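Local coordinates for PDZ domain protein (Parabacteroides distasonis, PDB 4L8N) that is of unknown function but binds magnesium and carries PDZ domains near both ends with a DUF4136 domain between them, at residues R158-V163 and T190-D195; L242-R247 and E276-H281; I341-G346 and K437-V442; F411-Y416 and C429-K434. One frame throughout, in Å; residues are numbered along the deposited sequence. Where two conformers were deposited one is given.

Contact 1: R158-V163 and T190-D195; sequences RKLETV and TFYFFD
Tyr192 of strand 190-195 meets helix 158-163 twice, through its hydroxyl and through one face of its ring, and buries more surface here than any other residue of the pair. The phenol donates to Glu161: OH lies 2.7 Å from OE2, on the anti lone pair, the one turned away from the other carboxylate oxygen. This acceptor sits at the ring edge and in the ring plane, while the carboxylate itself is rotated 70° against the ring. Glu161 gets there with CG beside its backbone N (chi1 -73°) and the chain running straight beyond it, which also brings CG to 3.3 Å from Tyr192 OH. OE1 accepts the backbone N-H of Asp154, so both oxygens are held and the group has little freedom to turn.

Leu160 works on the aromatic surface instead. Only CD2 touches, in a CH-pi contact with the methyl 3.9 Å from the Tyr192 ring centroid, and the offset toward the rim brings CD2 to 3.6 Å from CE1. The two side chains approach from opposite directions, strand and helix each sending one across the gap. A phenylalanine at Tyr192 would probably keep the Leu160 contact but leave Glu161 OE2 without its donor and that carboxylate less firmly oriented. Leu274 and Ile164 pack on the tyrosine as well. The arrangement exemplifies helix-on-sheet packing in a beta-alpha-beta unit: helix 158-175 follows strand 147-150, and after the short strand 178-179 the chain returns as strand 186-196, parallel to 147-150 and beside it in the sheet.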
# COMPACT_ATOMS: atom_id res chain seq x y z
N ARG A 158 22.96 1.20 -16.09
CA ARG A 158 22.98 0.23 -17.21
C ARG A 158 23.03 -1.22 -16.73
O ARG A 158 22.21 -2.03 -17.19
CB ARG A 158 24.15 0.51 -18.17
CG ARG A 158 24.38 -0.62 -19.19
CD ARG A 158 25.13 -0.17 -20.43
NE ARG A 158 24.29 0.62 -21.33
CZ ARG A 158 23.46 0.11 -22.23
NH1 ARG A 158 23.32 -1.21 -22.34
NH2 ARG A 158 22.74 0.91 -23.01
N LYS A 159 23.96 -1.55 -15.82
CA LYS A 159 24.15 -2.91 -15.29
C LYS A 159 22.83 -3.49 -14.73
O LYS A 159 22.44 -4.58 -15.14
CB LYS A 159 25.26 -2.94 -14.22
CG LYS A 159 26.66 -2.59 -14.75
CD LYS A 159 27.73 -2.70 -13.67
CE LYS A 159 29.10 -2.24 -14.13
NZ LYS A 159 29.21 -0.75 -14.16
N LEU A 160 22.16 -2.73 -13.84
CA LEU A 160 20.90 -3.12 -13.19
C LEU A 160 19.73 -3.23 -14.19
O LEU A 160 19.06 -4.25 -14.20
CB LEU A 160 20.56 -2.10 -12.06
CG LEU A 160 19.14 -2.12 -11.47
CD1 LEU A 160 18.85 -3.41 -10.69
CD2 LEU A 160 18.93 -0.94 -10.58
N GLU A 161 19.51 -2.19 -15.01
CA GLU A 161 18.42 -2.13 -16.00
C GLU A 161 18.48 -3.27 -17.03
O GLU A 161 17.44 -3.71 -17.50
CB GLU A 161 18.39 -0.78 -16.71
CG GLU A 161 17.87 0.33 -15.80
CD GLU A 161 17.44 1.62 -16.47
OE1 GLU A 161 17.07 1.59 -17.66
OE2 GLU A 161 17.40 2.65 -15.76
N THR A 162 19.69 -3.75 -17.35
CA THR A 162 19.90 -4.85 -18.28
C THR A 162 19.42 -6.15 -17.64
O THR A 162 18.80 -6.96 -18.34
CB THR A 162 21.36 -4.90 -18.74
OG1 THR A 162 21.62 -3.69 -19.44
CG2 THR A 162 21.66 -6.08 -19.66
N VAL A 163 19.67 -6.33 -16.33
CA VAL A 163 19.25 -7.54 -15.58
C VAL A 163 17.73 -7.59 -15.54
O VAL A 163 17.15 -8.60 -15.93
CB VAL A 163 19.89 -7.61 -14.16
CG1 VAL A 163 19.29 -8.76 -13.34
CG2 VAL A 163 21.40 -7.74 -14.26
N THR A 190 10.57 0.35 -16.64
CA THR A 190 10.71 -0.03 -15.24
C THR A 190 11.14 1.14 -14.42
O THR A 190 11.88 2.02 -14.88
CB THR A 190 11.63 -1.23 -15.01
OG1 THR A 190 12.89 -1.03 -15.64
CG2 THR A 190 11.00 -2.51 -15.46
N PHE A 191 10.62 1.16 -13.22
CA PHE A 191 10.96 2.13 -12.21
C PHE A 191 11.34 1.35 -10.94
O PHE A 191 10.86 0.24 -10.69
CB PHE A 191 9.84 3.16 -12.00
CG PHE A 191 8.47 2.60 -11.69
CD1 PHE A 191 7.70 2.01 -12.70
CD2 PHE A 191 7.92 2.71 -10.42
CE1 PHE A 191 6.41 1.54 -12.42
CE2 PHE A 191 6.64 2.26 -10.16
CZ PHE A 191 5.89 1.68 -11.16
N TYR A 192 12.28 1.91 -10.18
CA TYR A 192 12.82 1.29 -8.97
C TYR A 192 13.37 2.35 -8.04
O TYR A 192 13.75 3.43 -8.49
CB TYR A 192 13.91 0.24 -9.31
CG TYR A 192 14.92 0.75 -10.32
CD1 TYR A 192 16.01 1.52 -9.92
CD2 TYR A 192 14.75 0.52 -11.68
CE1 TYR A 192 16.91 2.04 -10.85
CE2 TYR A 192 15.66 1.01 -12.62
CZ TYR A 192 16.74 1.77 -12.20
OH TYR A 192 17.63 2.28 -13.11
N PHE A 193 13.43 2.03 -6.76
CA PHE A 193 13.95 2.88 -5.71
C PHE A 193 14.40 2.01 -4.55
O PHE A 193 13.73 1.04 -4.20
CB PHE A 193 12.87 3.89 -5.25
CG PHE A 193 13.25 4.80 -4.11
CD1 PHE A 193 13.87 6.03 -4.35
CD2 PHE A 193 12.98 4.45 -2.78
CE1 PHE A 193 14.21 6.89 -3.29
CE2 PHE A 193 13.35 5.30 -1.72
CZ PHE A 193 13.94 6.52 -1.98
N PHE A 194 15.52 2.40 -3.93
CA PHE A 194 16.06 1.79 -2.72
C PHE A 194 16.82 2.84 -1.92
O PHE A 194 17.83 3.39 -2.38
CB PHE A 194 16.93 0.55 -2.98
CG PHE A 194 17.27 -0.16 -1.68
CD1 PHE A 194 16.36 -1.02 -1.08
CD2 PHE A 194 18.48 0.08 -1.03
CE1 PHE A 194 16.66 -1.64 0.13
CE2 PHE A 194 18.78 -0.55 0.18
CZ PHE A 194 17.87 -1.41 0.75
N ASP A 195 16.32 3.11 -0.70
CA ASP A 195 16.90 4.05 0.24
C ASP A 195 16.37 3.79 1.65
O ASP A 195 15.47 2.96 1.84
CB ASP A 195 16.63 5.50 -0.20
CG ASP A 195 17.54 6.53 0.45
OD1 ASP A 195 18.78 6.32 0.45
OD2 ASP A 195 17.01 7.54 0.98

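Contact 2: L242-R247 and E276-H281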
# COMPACT_ATOMS: atom_id res chain seq x y z
N LEU A 242 11.97 -0.24 -0.41
CA LEU A 242 12.21 -0.78 -1.74
C LEU A 242 10.97 -0.61 -2.61
O LEU A 242 9.86 -1.02 -2.23
CB LEU A 242 12.65 -2.26 -1.70
CG LEU A 242 13.26 -2.84 -3.01
CD1 LEU A 242 14.38 -3.84 -2.70
CD2 LEU A 242 12.19 -3.50 -3.90
N GLN A 243 11.21 -0.07 -3.80
CA GLN A 243 10.19 0.05 -4.82
C GLN A 243 10.69 -0.61 -6.10
O GLN A 243 11.85 -0.45 -6.48
CB GLN A 243 9.79 1.52 -5.06
CG GLN A 243 8.62 1.64 -6.05
CD GLN A 243 8.34 3.05 -6.49
OE1 GLN A 243 7.38 3.67 -6.06
NE2 GLN A 243 9.16 3.56 -7.41
N PHE A 244 9.81 -1.36 -6.76
CA PHE A 244 10.11 -2.00 -8.03
C PHE A 244 8.82 -2.11 -8.83
O PHE A 244 7.82 -2.63 -8.33
CB PHE A 244 10.83 -3.36 -7.86
CG PHE A 244 11.10 -4.06 -9.17
CD1 PHE A 244 11.99 -3.53 -10.10
CD2 PHE A 244 10.43 -5.23 -9.50
CE1 PHE A 244 12.19 -4.14 -11.34
CE2 PHE A 244 10.65 -5.86 -10.74
CZ PHE A 244 11.51 -5.30 -11.65
N GLY A 245 8.83 -1.56 -10.03
CA GLY A 245 7.67 -1.56 -10.90
C GLY A 245 7.93 -1.88 -12.35
O GLY A 245 9.03 -1.65 -12.87
N ILE A 246 6.91 -2.45 -13.01
CA ILE A 246 6.88 -2.76 -14.44
C ILE A 246 5.69 -1.97 -15.02
O ILE A 246 4.58 -2.02 -14.48
CB ILE A 246 6.81 -4.29 -14.76
CG1 ILE A 246 7.94 -5.09 -14.07
CG2 ILE A 246 6.79 -4.57 -16.27
CD1 ILE A 246 7.73 -6.66 -14.04
N ARG A 247 5.95 -1.22 -16.11
CA ARG A 247 4.96 -0.42 -16.82
C ARG A 247 4.86 -0.93 -18.25
O ARG A 247 5.88 -1.00 -18.94
CB ARG A 247 5.35 1.07 -16.78
CG ARG A 247 4.16 2.04 -16.83
CD ARG A 247 4.59 3.50 -16.68
NE ARG A 247 4.20 4.08 -15.39
CZ ARG A 247 5.05 4.48 -14.46
NH1 ARG A 247 6.36 4.40 -14.66
NH2 ARG A 247 4.60 4.98 -13.31
N GLU A 276 18.64 -8.67 -7.57
CA GLU A 276 18.23 -9.90 -6.90
C GLU A 276 16.73 -9.89 -6.68
O GLU A 276 16.07 -10.88 -6.99
CB GLU A 276 18.99 -10.10 -5.57
CG GLU A 276 20.41 -10.61 -5.79
CD GLU A 276 21.31 -10.72 -4.57
OE1 GLU A 276 20.81 -10.98 -3.45
OE2 GLU A 276 22.55 -10.61 -4.76
N TYR A 277 16.18 -8.74 -6.26
CA TYR A 277 14.76 -8.53 -6.04
C TYR A 277 13.98 -8.79 -7.35
O TYR A 277 13.02 -9.56 -7.32
CB TYR A 277 14.46 -7.11 -5.48
CG TYR A 277 13.00 -6.98 -5.07
CD1 TYR A 277 12.59 -7.37 -3.80
CD2 TYR A 277 12.03 -6.60 -5.99
CE1 TYR A 277 11.24 -7.37 -3.45
CE2 TYR A 277 10.68 -6.60 -5.65
CZ TYR A 277 10.29 -7.01 -4.39
OH TYR A 277 8.96 -7.06 -4.05
N ALA A 278 14.39 -8.14 -8.48
CA ALA A 278 13.78 -8.28 -9.82
C ALA A 278 13.79 -9.76 -10.29
O ALA A 278 12.75 -10.27 -10.71
CB ALA A 278 14.51 -7.40 -10.85
N ARG A 279 14.96 -10.45 -10.16
CA ARG A 279 15.11 -11.86 -10.53
C ARG A 279 14.06 -12.75 -9.88
O ARG A 279 13.51 -13.62 -10.56
CB ARG A 279 16.51 -12.39 -10.14
CG ARG A 279 17.61 -11.95 -11.08
CD ARG A 279 18.82 -12.85 -10.93
NE ARG A 279 20.00 -12.27 -11.59
CZ ARG A 279 20.30 -12.43 -12.87
NH1 ARG A 279 19.51 -13.15 -13.67
NH2 ARG A 279 21.40 -11.88 -13.37
N VAL A 280 13.76 -12.53 -8.57
CA VAL A 280 12.79 -13.31 -7.80
C VAL A 280 11.35 -12.92 -8.14
O VAL A 280 10.53 -13.79 -8.38
CB VAL A 280 13.06 -13.19 -6.27
CG1 VAL A 280 12.01 -13.90 -5.42
CG2 VAL A 280 14.45 -13.70 -5.91
N HIS A 281 11.04 -11.61 -8.15
CA HIS A 281 9.67 -11.08 -8.26
C HIS A 281 9.16 -10.79 -9.66
O HIS A 281 7.95 -10.93 -9.84
CB HIS A 281 9.53 -9.86 -7.37
CG HIS A 281 9.77 -10.22 -5.94
ND1 HIS A 281 11.04 -10.21 -5.39
CD2 HIS A 281 8.89 -10.66 -4.99
CE1 HIS A 281 10.90 -10.59 -4.12
NE2 HIS A 281 9.62 -10.86 -3.83
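Leu242 sets its CD2 methyl squarely on the Tyr277 ring, 3.6 Å from the centroid and only 7° off the normal, so this CH-pi contact is nearly ideal. The ring's other face is occupied too: His281 ND1 stands 3.3 Å above its plane, over the centre, so that Leu242 CD2 and His281 ND1 lie over opposite faces of the phenol ring. The histidine is held in that place by its own bond, ND1 to Tyr277 O at 2.8 Å, which lies in the imidazole plane; the same carbonyl also accepts the backbone N-H of His281.

Phe244 completes the tight region. Its CB rests against Tyr277 CE2 at 3.9 Å, while CZ lies 3.7 Å from Ala278 CB, whose small side chain probably lets the helix come near. Beyond this the fit slackens: Ile246 makes no contact with 276-281 and packs instead on Met285, further along the helix, and Glu276 and Arg279 are exposed, Arg279 lying alongside helix 158-175. The buried polar ends find partners elsewhere, Tyr277 OH on Glu266 and His281 NE2 on Arg215 of the second subunit, which thus reaches this core.

The axes of segments 242-247 and 276-281 cross at 51°. Strand 240-250 runs between strands 186-196 and 258-268, and on the face from which Leu242 and Phe244 point, helix 274-285 lies beside helix 158-175, whose Ile164 touches both Phe244 and Ala278.

Contact 3: I341-G346 and K437-V442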
# COMPACT_ATOMS: atom_id res chain seq x y z
N ILE A 341 -2.96 -59.56 -6.55
CA ILE A 341 -2.98 -59.34 -5.11
C ILE A 341 -1.54 -59.21 -4.64
O ILE A 341 -0.74 -60.14 -4.82
CB ILE A 341 -3.81 -60.41 -4.35
CG1 ILE A 341 -5.33 -60.22 -4.63
CG2 ILE A 341 -3.54 -60.35 -2.84
CD1 ILE A 341 -6.21 -61.49 -4.58
N ILE A 342 -1.20 -58.03 -4.09
CA ILE A 342 0.14 -57.75 -3.59
C ILE A 342 0.27 -58.38 -2.19
O ILE A 342 -0.50 -58.06 -1.27
CB ILE A 342 0.49 -56.24 -3.63
CG1 ILE A 342 0.37 -55.70 -5.08
CG2 ILE A 342 1.90 -55.98 -3.06
CD1 ILE A 342 0.36 -54.20 -5.22
N GLU A 343 1.19 -59.34 -2.08
CA GLU A 343 1.50 -60.02 -0.82
C GLU A 343 2.36 -59.07 0.00
O GLU A 343 1.98 -58.72 1.12
CB GLU A 343 2.20 -61.38 -1.07
CG GLU A 343 1.32 -62.40 -1.79
CD GLU A 343 1.99 -63.74 -2.05
OE1 GLU A 343 2.74 -63.85 -3.04
OE2 GLU A 343 1.76 -64.67 -1.24
N LYS A 344 3.46 -58.58 -0.59
CA LYS A 344 4.33 -57.62 0.08
C LYS A 344 5.09 -56.70 -0.91
O LYS A 344 5.29 -57.05 -2.08
CB LYS A 344 5.30 -58.32 1.06
CG LYS A 344 6.34 -59.27 0.49
CD LYS A 344 7.08 -59.96 1.64
CE LYS A 344 8.16 -60.92 1.19
NZ LYS A 344 9.44 -60.23 0.88
N ILE A 345 5.47 -55.50 -0.41
CA ILE A 345 6.32 -54.52 -1.10
C ILE A 345 7.60 -54.46 -0.24
O ILE A 345 7.57 -54.01 0.91
CB ILE A 345 5.69 -53.11 -1.37
CG1 ILE A 345 4.23 -53.21 -1.88
CG2 ILE A 345 6.59 -52.30 -2.33
CD1 ILE A 345 3.44 -51.93 -1.89
N GLY A 346 8.67 -54.99 -0.80
CA GLY A 346 9.93 -55.12 -0.10
C GLY A 346 9.80 -56.23 0.93
O GLY A 346 9.58 -57.40 0.57
N LYS A 437 -3.42 -68.73 -7.79
CA LYS A 437 -2.58 -69.54 -6.89
C LYS A 437 -1.10 -69.42 -7.32
O LYS A 437 -0.20 -69.85 -6.58
CB LYS A 437 -3.06 -71.00 -6.85
CG LYS A 437 -2.76 -71.70 -5.52
CD LYS A 437 -2.93 -73.22 -5.59
CE LYS A 437 -2.61 -73.92 -4.29
NZ LYS A 437 -2.61 -75.40 -4.43
N THR A 438 -0.84 -68.82 -8.52
CA THR A 438 0.50 -68.58 -9.07
C THR A 438 1.12 -67.35 -8.38
O THR A 438 0.56 -66.25 -8.43
CB THR A 438 0.49 -68.47 -10.62
OG1 THR A 438 -0.62 -67.67 -11.05
CG2 THR A 438 0.43 -69.83 -11.30
N LYS A 439 2.27 -67.56 -7.70
CA LYS A 439 2.95 -66.51 -6.94
C LYS A 439 4.23 -66.07 -7.65
O LYS A 439 5.14 -66.87 -7.87
CB LYS A 439 3.23 -66.99 -5.50
CG LYS A 439 1.95 -67.10 -4.68
CD LYS A 439 2.19 -67.49 -3.26
CE LYS A 439 0.88 -67.59 -2.52
NZ LYS A 439 1.09 -67.77 -1.06
N LEU A 440 4.28 -64.77 -8.00
CA LEU A 440 5.41 -64.17 -8.70
C LEU A 440 6.04 -63.00 -7.92
O LEU A 440 5.37 -62.30 -7.15
CB LEU A 440 4.93 -63.68 -10.09
CG LEU A 440 6.01 -63.28 -11.12
CD1 LEU A 440 6.55 -64.51 -11.87
CD2 LEU A 440 5.50 -62.22 -12.09
N GLU A 441 7.34 -62.80 -8.14
CA GLU A 441 8.15 -61.74 -7.57
C GLU A 441 8.73 -60.90 -8.72
O GLU A 441 9.45 -61.44 -9.57
CB GLU A 441 9.27 -62.33 -6.69
CG GLU A 441 10.00 -61.31 -5.85
CD GLU A 441 11.04 -61.85 -4.88
OE1 GLU A 441 10.67 -62.65 -3.99
OE2 GLU A 441 12.21 -61.44 -4.98
N VAL A 442 8.40 -59.61 -8.77
CA VAL A 442 8.93 -58.77 -9.83
C VAL A 442 9.61 -57.55 -9.18
O VAL A 442 9.16 -57.06 -8.14
CB VAL A 442 7.85 -58.41 -10.90
CG1 VAL A 442 6.93 -57.28 -10.47
CG2 VAL A 442 8.50 -58.09 -12.25
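Glu343 and Lys439 join two strands that are not neighbours, their side chains meeting over strand 429-435, which runs between them. Glu343 starts with CG beside its backbone N (chi1 -65°) and then stays fully extended, carrying the carboxylate toward Lys439. Lys439 begins in the same way (chi1 -70°) and is stretched out along its whole length, and the two chains cross at about a right angle. Glu343 OE2 lies 3.2 Å from Lys439 NZ, a salt bridge whose hydrogen bond is weak, and nearly as close, at 3.3 Å, to Lys439 CE; Glu343 OE1 rests along the methylenes, 3.7 Å from Lys439 CG.

Lys344 behaves differently. Its NZ turns back to Gly346 O, 2.9 Å away and in the carbonyl plane, and stays 5.6 Å from Glu441 OE1. Glu343 and Lys344 together face Asn432 as a classic beta bulge, with Glu343 in a helix-like backbone conformation.

A glutamine at Glu343 would probably leave the ammonium of Lys439 without its charged mate. A surface salt bridge whose hydrogen bond is weak, with the carboxylate also lying against the lysine methylenes, is consistent with an electrostatic link across the sheet that can probably adapt.

Contact 4: F411-Y416 and C429-K434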
# COMPACT_ATOMS: atom_id res chain seq x y z
N PHE A 411 3.67 -48.66 2.20
CA PHE A 411 3.59 -47.56 1.24
C PHE A 411 4.82 -46.65 1.29
O PHE A 411 4.94 -45.78 0.42
CB PHE A 411 2.30 -46.77 1.44
CG PHE A 411 1.04 -47.53 1.09
CD1 PHE A 411 0.70 -47.79 -0.24
CD2 PHE A 411 0.16 -47.96 2.09
CE1 PHE A 411 -0.47 -48.49 -0.56
CE2 PHE A 411 -1.02 -48.64 1.76
CZ PHE A 411 -1.32 -48.89 0.44
N SER A 412 5.76 -46.88 2.20
CA SER A 412 6.98 -46.04 2.28
C SER A 412 7.85 -46.14 1.00
O SER A 412 8.75 -45.33 0.82
CB SER A 412 7.82 -46.39 3.52
OG SER A 412 8.43 -47.67 3.39
N TYR A 413 7.57 -47.12 0.11
CA TYR A 413 8.24 -47.33 -1.18
C TYR A 413 8.10 -46.07 -2.06
O TYR A 413 8.96 -45.79 -2.89
CB TYR A 413 7.68 -48.59 -1.90
CG TYR A 413 6.39 -48.38 -2.68
CD1 TYR A 413 6.41 -47.97 -4.01
CD2 TYR A 413 5.14 -48.61 -2.09
CE1 TYR A 413 5.23 -47.75 -4.72
CE2 TYR A 413 3.96 -48.39 -2.79
CZ TYR A 413 4.00 -47.97 -4.11
OH TYR A 413 2.84 -47.79 -4.82
N LEU A 414 7.00 -45.32 -1.86
CA LEU A 414 6.73 -44.07 -2.55
C LEU A 414 7.85 -43.07 -2.33
O LEU A 414 8.05 -42.20 -3.18
CB LEU A 414 5.40 -43.47 -2.06
CG LEU A 414 4.14 -44.25 -2.48
CD1 LEU A 414 2.98 -43.90 -1.59
CD2 LEU A 414 3.80 -44.05 -3.95
N TYR A 415 8.61 -43.22 -1.20
CA TYR A 415 9.71 -42.31 -0.88
C TYR A 415 11.05 -43.06 -0.75
O TYR A 415 11.96 -42.57 -0.09
CB TYR A 415 9.38 -41.51 0.40
CG TYR A 415 8.23 -40.53 0.20
CD1 TYR A 415 8.36 -39.44 -0.66
CD2 TYR A 415 6.99 -40.75 0.79
CE1 TYR A 415 7.30 -38.55 -0.87
CE2 TYR A 415 5.92 -39.88 0.58
CZ TYR A 415 6.09 -38.77 -0.23
OH TYR A 415 5.08 -37.86 -0.43
N TYR A 416 11.21 -44.18 -1.48
CA TYR A 416 12.43 -44.99 -1.44
C TYR A 416 13.66 -44.34 -2.07
O TYR A 416 14.76 -44.88 -1.92
CB TYR A 416 12.19 -46.36 -2.05
CG TYR A 416 12.09 -47.41 -0.99
CD1 TYR A 416 11.40 -47.16 0.20
CD2 TYR A 416 12.76 -48.62 -1.11
CE1 TYR A 416 11.35 -48.10 1.23
CE2 TYR A 416 12.76 -49.56 -0.07
CZ TYR A 416 12.02 -49.31 1.08
OH TYR A 416 11.96 -50.25 2.08
N CYS A 429 12.30 -51.59 -6.15
CA CYS A 429 11.38 -52.17 -5.15
C CYS A 429 10.92 -53.54 -5.59
O CYS A 429 10.68 -53.77 -6.77
CB CYS A 429 10.20 -51.24 -4.91
SG CYS A 429 10.65 -49.48 -4.71
N THR A 430 10.82 -54.46 -4.62
CA THR A 430 10.40 -55.83 -4.85
C THR A 430 8.92 -55.93 -4.59
O THR A 430 8.45 -55.60 -3.50
CB THR A 430 11.22 -56.80 -3.97
OG1 THR A 430 12.59 -56.74 -4.36
CG2 THR A 430 10.73 -58.23 -4.06
N PHE A 431 8.18 -56.40 -5.59
CA PHE A 431 6.74 -56.60 -5.48
C PHE A 431 6.43 -58.10 -5.60
O PHE A 431 6.76 -58.74 -6.61
CB PHE A 431 5.97 -55.78 -6.53
CG PHE A 431 5.77 -54.31 -6.21
CD1 PHE A 431 6.77 -53.38 -6.50
CD2 PHE A 431 4.57 -53.85 -5.69
CE1 PHE A 431 6.56 -52.02 -6.26
CE2 PHE A 431 4.36 -52.49 -5.45
CZ PHE A 431 5.36 -51.58 -5.74
N ASN A 432 5.88 -58.68 -4.51
CA ASN A 432 5.48 -60.08 -4.39
C ASN A 432 3.99 -60.16 -4.61
O ASN A 432 3.22 -59.72 -3.75
CB ASN A 432 5.86 -60.65 -3.02
CG ASN A 432 7.32 -60.88 -2.85
OD1 ASN A 432 8.07 -60.01 -2.37
ND2 ASN A 432 7.77 -62.05 -3.26
N ILE A 433 3.58 -60.65 -5.78
CA ILE A 433 2.16 -60.72 -6.11
C ILE A 433 1.69 -62.20 -6.19
O ILE A 433 2.50 -63.13 -6.17
CB ILE A 433 1.81 -59.91 -7.40
CG1 ILE A 433 2.45 -60.52 -8.68
CG2 ILE A 433 2.17 -58.42 -7.25
CD1 ILE A 433 1.51 -60.70 -9.80
N LYS A 434 0.36 -62.38 -6.23
CA LYS A 434 -0.31 -63.67 -6.35
C LYS A 434 -1.57 -63.52 -7.19
O LYS A 434 -2.52 -62.86 -6.76
CB LYS A 434 -0.63 -64.25 -4.96
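Tyr413 OH is gripped by two groups, the carboxylate of Glu107 and the hydroxyl of Tyr314, while the ring behind it receives Phe431 of the strand. The aromatic pair is T-shaped: the edge of Phe431 points at the face of Tyr413, with centroids 5.4 Å apart and planes at 80°. Phe431 CZ makes the touch, 4.0 Å from Tyr413 CE1 and offset toward the rim of the tyrosine ring, whose opposite face carries Leu414 CG. With chi1 at 82°, CG of Tyr413 lies between its backbone N and carbonyl carbon, a placement that turns the ring toward the strand.

Cys429 fills the space nearer the backbone. Its SG lies anti to the carbonyl carbon, beside the backbone N, and approaches Tyr413 CB at 4.2 Å; on the other partner, Tyr416, SG is 4.3 Å from CD2 and meets the ring obliquely, a sulfur-aromatic contact. Tyr416 OH bonds to Gln403.

No hydrogen bond passes between the two segments. The chemistry therefore implies a division of labour: ring, methylene and sulfur contacts seat the 3-10 turn and the loop just after it on strand 429-435, in what is probably the C-terminal PDZ region, while both tyrosine hydroxyls are fixed by polar partners elsewhere in the chain.

Overall arrangement
From the N terminus, contact 1 closes the first loop, bringing helix 158-175 onto strand 186-196. Contact 2 opens only after it has closed and seats helix 274-285 on strand 240-250, the neighbouring strand; the two touch through backbone bonds, and both fall within the DUF4136 range. Contact 3 then spans a much longer loop, from 341-346 to 437-442, and contact 4 lies wholly within that span. Its strand 429-435 runs between the two strands of contact 3, so these two contacts share an end of the sheet. The centres of contacts 1 and 3 are about 62 Å apart, yet one long mixed sheet reaches all four.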